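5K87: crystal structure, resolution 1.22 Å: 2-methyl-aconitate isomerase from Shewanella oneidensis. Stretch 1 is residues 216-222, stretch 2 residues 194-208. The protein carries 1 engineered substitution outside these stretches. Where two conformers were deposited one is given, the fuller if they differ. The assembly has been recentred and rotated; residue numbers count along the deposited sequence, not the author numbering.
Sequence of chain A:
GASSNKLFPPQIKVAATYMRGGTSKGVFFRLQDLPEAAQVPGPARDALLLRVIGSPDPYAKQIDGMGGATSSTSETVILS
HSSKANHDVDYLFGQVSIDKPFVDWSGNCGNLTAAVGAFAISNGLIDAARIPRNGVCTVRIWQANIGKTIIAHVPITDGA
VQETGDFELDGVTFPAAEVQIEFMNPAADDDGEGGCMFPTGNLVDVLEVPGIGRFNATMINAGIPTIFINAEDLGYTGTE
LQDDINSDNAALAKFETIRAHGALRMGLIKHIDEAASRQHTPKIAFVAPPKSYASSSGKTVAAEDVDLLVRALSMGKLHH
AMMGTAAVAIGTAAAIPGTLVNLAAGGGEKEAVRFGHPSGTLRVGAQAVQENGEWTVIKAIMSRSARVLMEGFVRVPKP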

# COMPACT_ATOMS: atom_id res chain seq x y z
N ASN A 216 11.68 -25.95 -20.91
CA ASN A 216 12.73 -26.47 -20.03
C ASN A 216 12.58 -25.79 -18.69
O ASN A 216 12.34 -24.59 -18.62
CB ASN A 216 14.12 -26.21 -20.60
CG ASN A 216 14.57 -27.30 -21.56
OD1 ASN A 216 14.91 -28.40 -21.15
ND2 ASN A 216 14.56 -26.98 -22.84
N ALA A 217 12.69 -26.58 -17.63
CA ALA A 217 12.48 -26.05 -16.29
C ALA A 217 13.35 -26.76 -15.29
O ALA A 217 13.62 -27.95 -15.41
CB ALA A 217 11.01 -26.19 -15.91
N THR A 218 13.80 -26.01 -14.29
CA THR A 218 14.36 -26.61 -13.10
C THR A 218 13.36 -26.43 -11.97
O THR A 218 12.92 -25.31 -11.69
CB THR A 218 15.70 -25.99 -12.69
OG1 THR A 218 16.71 -26.40 -13.62
CG2 THR A 218 16.10 -26.45 -11.30
N MET A 219 12.97 -27.54 -11.36
CA MET A 219 12.04 -27.52 -10.25
C MET A 219 12.80 -27.93 -9.00
O MET A 219 13.29 -29.06 -8.89
CB MET A 219 10.88 -28.47 -10.54
CG MET A 219 9.94 -27.90 -11.60
SD MET A 219 8.79 -29.06 -12.36
CE MET A 219 9.89 -29.90 -13.49
N ILE A 220 12.91 -26.99 -8.08
CA ILE A 220 13.72 -27.20 -6.88
C ILE A 220 12.91 -26.86 -5.64
O ILE A 220 12.08 -25.96 -5.64
CB ILE A 220 15.02 -26.36 -6.96
CG1 ILE A 220 15.99 -26.76 -5.85
CG2 ILE A 220 14.71 -24.86 -6.93
CD1 ILE A 220 17.37 -26.14 -6.01
N ASN A 221 13.15 -27.61 -4.57
CA ASN A 221 12.50 -27.32 -3.30
C ASN A 221 13.57 -26.97 -2.28
O ASN A 221 14.10 -27.85 -1.59
CB ASN A 221 11.65 -28.50 -2.84
CG ASN A 221 10.62 -28.09 -1.82
OD1 ASN A 221 10.76 -27.05 -1.17
ND2 ASN A 221 9.58 -28.90 -1.67
N ALA A 222 13.92 -25.69 -2.24
CA ALA A 222 14.90 -25.15 -1.31
C ALA A 222 14.52 -23.69 -1.07
O ALA A 222 14.43 -22.92 -2.02
CB ALA A 222 16.30 -25.25 -1.90
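Stretch 2 (194-208) GGCMFPTGNLVDVLE

In stretch 1, Asn-216 to Asn-221 are strand, continuing from earlier in the chain; Ala-222 is outside it. Stretch 2 runs beside it in the opposite sense: its strand, from Asp-205 onward, pairs with the start of stretch 1, and its earlier loop follows the rest. The two strand axes approach to 4.6 Å, with 110° between their N-to-C directions. Within these stretches the antiparallel ladder has two pairs.

Asn-216 faces Val-206 in a non-hydrogen-bonded pair, CA to CA 4.5 Å. Their side chains share one face, with Asn-216 OD1 4.0 Å from Val-206 CG2. Ala-217 pairs with Asp-205 through two backbone hydrogen bonds. Ala-217 N donates to Asp-205 O at 2.8 Å, and Asp-205 N donates to Ala-217 O at 2.7 Å. Ala-217 CB lies on the other face, 4.3 Å from Leu-207 CD2.

At Thr-218 the side chain takes over the bonding: OG1 donates to Leu-203 O at 2.7 Å. Thr-218 CG2 sits at the edge of the Phe-198 ring, 4.0 Å from CE1.

Met-219 has no direct backbone hydrogen bond to stretch 2; waters fill the gap. One water donates to Met-219 O and accepts from Thr-200 N. Another accepts from Met-219 N and donates to Asn-202 O and Asp-205 OD2. The Met-219 side chain starts sideways, but its end comes nearer. Its CE lies 3.9 Å from Thr-200 CG2 and 3.5 Å from Asp-205 OD2. Thr-200 OG1 also donates to Asp-205 OD2, at 2.6 Å.

Ile-220 packs on two apolar side chains: CG1 is 3.8 Å from Met-197 CG, and CD1 is 3.9 Å from Phe-198 CE1. Phe-198 also begins a type I turn that ends at Gly-201.

Asn-221 points toward stretch 2 and anchors its first part. Its backbone N donates to Met-197 O at 2.8 Å. Its ND2 donates to Gly-194 O, also at 2.8 Å. Ala-222 makes no contact.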

# COMPACT_ATOMS: atom_id res chain seq x y z
N GLY A 194 6.19 -33.57 -2.75
CA GLY A 194 6.97 -32.60 -3.51
C GLY A 194 8.28 -32.28 -2.82
O GLY A 194 8.90 -31.25 -3.10
N GLY A 195 8.70 -33.18 -1.94
CA GLY A 195 9.92 -33.01 -1.18
C GLY A 195 11.17 -33.33 -1.97
O GLY A 195 11.11 -33.49 -3.19
N CYS A 196 12.30 -33.45 -1.26
CA CYS A 196 13.64 -33.55 -1.85
C CYS A 196 14.05 -32.25 -2.52
O CYS A 196 13.21 -31.40 -2.82
CB CYS A 196 13.75 -34.71 -2.86
SG CYS A 196 13.27 -36.31 -2.22
N MET A 197 15.34 -32.09 -2.76
CA MET A 197 15.81 -30.88 -3.42
C MET A 197 15.23 -30.81 -4.83
O MET A 197 14.71 -29.78 -5.23
CB MET A 197 17.34 -30.82 -3.45
CG MET A 197 17.85 -29.59 -4.18
SD MET A 197 19.56 -29.20 -3.78
CE MET A 197 20.33 -30.81 -3.93
N PHE A 198 15.30 -31.92 -5.56
CA PHE A 198 14.73 -32.00 -6.90
C PHE A 198 13.65 -33.07 -6.93
O PHE A 198 13.94 -34.25 -7.15
CB PHE A 198 15.83 -32.32 -7.91
CG PHE A 198 16.89 -31.26 -7.99
CD1 PHE A 198 16.61 -30.04 -8.59
CD2 PHE A 198 18.15 -31.46 -7.45
CE1 PHE A 198 17.57 -29.05 -8.66
CE2 PHE A 198 19.12 -30.47 -7.52
CZ PHE A 198 18.82 -29.26 -8.12
N PRO A 199 12.39 -32.67 -6.70
CA PRO A 199 11.30 -33.66 -6.58
C PRO A 199 11.13 -34.57 -7.80
O PRO A 199 10.70 -35.71 -7.62
CB PRO A 199 10.05 -32.79 -6.37
CG PRO A 199 10.45 -31.41 -6.75
CD PRO A 199 11.92 -31.30 -6.48
N THR A 200 11.49 -34.10 -8.99
CA THR A 200 11.41 -34.96 -10.18
C THR A 200 12.63 -35.88 -10.30
O THR A 200 12.65 -36.79 -11.13
CB THR A 200 11.33 -34.14 -11.47
OG1 THR A 200 12.58 -33.48 -11.69
CG2 THR A 200 10.21 -33.11 -11.38
N GLY A 201 13.66 -35.61 -9.50
CA GLY A 201 14.90 -36.37 -9.58
C GLY A 201 15.84 -35.87 -10.67
O GLY A 201 16.93 -36.42 -10.84
N ASN A 202 15.41 -34.84 -11.39
CA ASN A 202 16.20 -34.29 -12.50
C ASN A 202 16.58 -32.84 -12.25
O ASN A 202 15.81 -32.07 -11.66
CB ASN A 202 15.41 -34.37 -13.80
CG ASN A 202 14.92 -35.77 -14.09
OD1 ASN A 202 15.67 -36.74 -13.97
ND2 ASN A 202 13.65 -35.89 -14.47
N LEU A 203 17.77 -32.46 -12.70
CA LEU A 203 18.24 -31.08 -12.59
C LEU A 203 17.45 -30.17 -13.51
O LEU A 203 17.18 -29.02 -13.18
CB LEU A 203 19.72 -30.99 -12.96
CG LEU A 203 20.68 -31.78 -12.07
CD1 LEU A 203 22.11 -31.60 -12.53
CD2 LEU A 203 20.50 -31.34 -10.63
N VAL A 204 17.11 -30.69 -14.69
CA VAL A 204 16.27 -29.98 -15.65
C VAL A 204 15.21 -30.95 -16.14
O VAL A 204 15.43 -32.16 -16.21
CB VAL A 204 17.08 -29.42 -16.84
CG1 VAL A 204 18.18 -28.48 -16.36
CG2 VAL A 204 17.65 -30.55 -17.69
N ASP A 205 14.05 -30.41 -16.48
CA ASP A 205 12.97 -31.21 -17.02
C ASP A 205 12.39 -30.48 -18.21
O ASP A 205 12.67 -29.30 -18.42
CB ASP A 205 11.88 -31.42 -15.97
CG ASP A 205 12.30 -32.40 -14.90
OD1 ASP A 205 12.26 -33.62 -15.16
OD2 ASP A 205 12.66 -31.96 -13.79
N VAL A 206 11.61 -31.20 -19.00
CA VAL A 206 10.81 -30.56 -20.03
C VAL A 206 9.39 -30.51 -19.52
O VAL A 206 8.74 -31.54 -19.33
CB VAL A 206 10.88 -31.31 -21.36
CG1 VAL A 206 10.00 -30.61 -22.39
CG2 VAL A 206 12.31 -31.37 -21.86
N LEU A 207 8.90 -29.30 -19.28
CA LEU A 207 7.56 -29.11 -18.76
C LEU A 207 6.57 -29.01 -19.91
O LEU A 207 6.56 -28.03 -20.65
CB LEU A 207 7.52 -27.85 -17.89
CG LEU A 207 6.42 -27.69 -16.85
CD1 LEU A 207 6.23 -28.96 -16.02
CD2 LEU A 207 6.76 -26.50 -15.95
N GLU A 208 5.75 -30.05 -20.07
CA GLU A 208 4.77 -30.10 -21.16
C GLU A 208 3.46 -29.45 -20.74
O GLU A 208 2.78 -29.93 -19.83
CB GLU A 208 4.53 -31.55 -21.59
O HOH W 1 12.94 -31.65 -9.69
O HOH W 2 13.99 -30.05 -12.44